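Local coordinates for RNA-binding protein, putative (Trypanosoma brucei, PDB 6E4O) that probably binds mRNA through its RNA recognition motif, the domain of a kinetoplastid RNA-editing protein that makes up this chain, at residues H18-K21 and D22-Q26. Numbering follows the deposited sequence.
Sequences HTLK and DHLRQ
Leu20 holds CG anti to its backbone nitrogen (chi1 178°), whereas Leu24, one turn on, sets CG beside its own nitrogen (chi1 -68°); the two branches therefore converge, and Leu20 CD1 meets Leu24 CD1 at 3.7 Å. Leu24 CG also rests on the carbonyl oxygen Leu20 O, 3.4 Å away. The backbone here carries the i to i+4 bonds of helix 17-24: Asp22 N to His18 O (3.0 Å), His23 N to Thr19 O and Leu24 N to Leu20 O (3.0 Å), with Arg25 N to Lys21 O weak. This is the first helix of the RRM beta-alpha-beta-beta-alpha-beta fold, and its two leucines face the antiparallel sheet, both touching Val43 on strand 40-45. On an exposed flank, Arg25, bent at chi3, grips Asp22 side-on: NE (3.1 Å) and NH2 (3.0 Å) both reach Asp22 OD1 from the same face of the carboxylate, in a salt bridge. The other oxygen, Asp22 OD2, approaches His18 CD2 obliquely at 4.1 Å, with carboxylate and ring planes 81° apart. Gln26 folds back so that NE2 donates a hydrogen bond to the backbone oxygen His23 O at 3.0 Å, while His23 NE2 hydrogen-bonds Ser61 OG.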
# COMPACT_ATOMS: atom_id res chain seq x y z
N HIS A 18 3.00 -7.47 6.33
CA HIS A 18 1.65 -7.84 6.77
C HIS A 18 0.94 -6.65 7.41
O HIS A 18 -0.27 -6.51 7.31
CB HIS A 18 1.66 -9.09 7.66
CG HIS A 18 1.68 -8.79 9.13
ND1 HIS A 18 2.84 -8.55 9.83
CD2 HIS A 18 0.67 -8.70 10.03
CE1 HIS A 18 2.55 -8.32 11.09
NE2 HIS A 18 1.24 -8.41 11.25
N THR A 19 1.72 -5.78 8.05
CA THR A 19 1.18 -4.54 8.60
C THR A 19 0.69 -3.60 7.49
O THR A 19 -0.37 -2.99 7.61
CB THR A 19 2.24 -3.84 9.46
OG1 THR A 19 2.58 -4.70 10.55
CG2 THR A 19 1.71 -2.52 9.99
N LEU A 20 1.47 -3.50 6.42
CA LEU A 20 1.06 -2.71 5.26
C LEU A 20 -0.18 -3.32 4.63
O LEU A 20 -1.11 -2.60 4.25
CB LEU A 20 2.19 -2.66 4.24
CG LEU A 20 1.83 -1.89 2.96
CD1 LEU A 20 1.40 -0.46 3.30
CD2 LEU A 20 3.01 -1.87 2.00
N LYS A 21 -0.19 -4.64 4.51
CA LYS A 21 -1.33 -5.32 3.93
C LYS A 21 -2.60 -5.00 4.72
O LYS A 21 -3.64 -4.67 4.13
CB LYS A 21 -1.11 -6.83 3.88
CG LYS A 21 -2.31 -7.60 3.34
CD LYS A 21 -2.04 -9.09 3.30
CE LYS A 21 -3.25 -9.88 2.83
NZ LYS A 21 -2.93 -11.33 2.68
N ASP A 22 -2.53 -5.09 6.04
CA ASP A 22 -3.70 -4.80 6.86
C ASP A 22 -4.18 -3.37 6.69
O ASP A 22 -5.39 -3.11 6.67
CB ASP A 22 -3.45 -5.11 8.34
CG ASP A 22 -3.57 -6.58 8.67
OD1 ASP A 22 -4.21 -7.32 7.89
OD2 ASP A 22 -3.03 -7.00 9.71
N HIS A 23 -3.24 -2.44 6.59
CA HIS A 23 -3.58 -1.04 6.37
C HIS A 23 -4.35 -0.87 5.05
O HIS A 23 -5.37 -0.17 4.98
CB HIS A 23 -2.30 -0.19 6.36
CG HIS A 23 -2.56 1.28 6.23
ND1 HIS A 23 -3.15 2.03 7.22
CD2 HIS A 23 -2.28 2.14 5.22
CE1 HIS A 23 -3.23 3.29 6.83
NE2 HIS A 23 -2.71 3.39 5.62
N LEU A 24 -3.88 -1.54 4.01
CA LEU A 24 -4.44 -1.38 2.67
C LEU A 24 -5.71 -2.19 2.46
O LEU A 24 -6.43 -2.00 1.47
CB LEU A 24 -3.38 -1.73 1.62
CG LEU A 24 -2.22 -0.74 1.58
CD1 LEU A 24 -1.12 -1.26 0.66
CD2 LEU A 24 -2.69 0.63 1.13
N ARG A 25 -6.00 -3.11 3.38
CA ARG A 25 -7.25 -3.86 3.29
C ARG A 25 -8.44 -2.93 3.47
O ARG A 25 -9.58 -3.31 3.20
CB ARG A 25 -7.31 -4.99 4.33
CG ARG A 25 -6.52 -6.23 3.95
CD ARG A 25 -7.09 -7.46 4.65
NE ARG A 25 -6.77 -7.48 6.07
CZ ARG A 25 -7.57 -7.96 7.02
NH1 ARG A 25 -8.77 -8.46 6.71
NH2 ARG A 25 -7.17 -7.92 8.28
N GLN A 26 -8.18 -1.70 3.92
CA GLN A 26 -9.22 -0.69 3.97
C GLN A 26 -9.77 -0.40 2.57
O GLN A 26 -10.90 0.06 2.42
CB GLN A 26 -8.68 0.62 4.53
CG GLN A 26 -8.35 0.60 6.02
CD GLN A 26 -7.86 1.95 6.49
OE1 GLN A 26 -8.65 2.83 6.79
NE2 GLN A 26 -6.54 2.12 6.52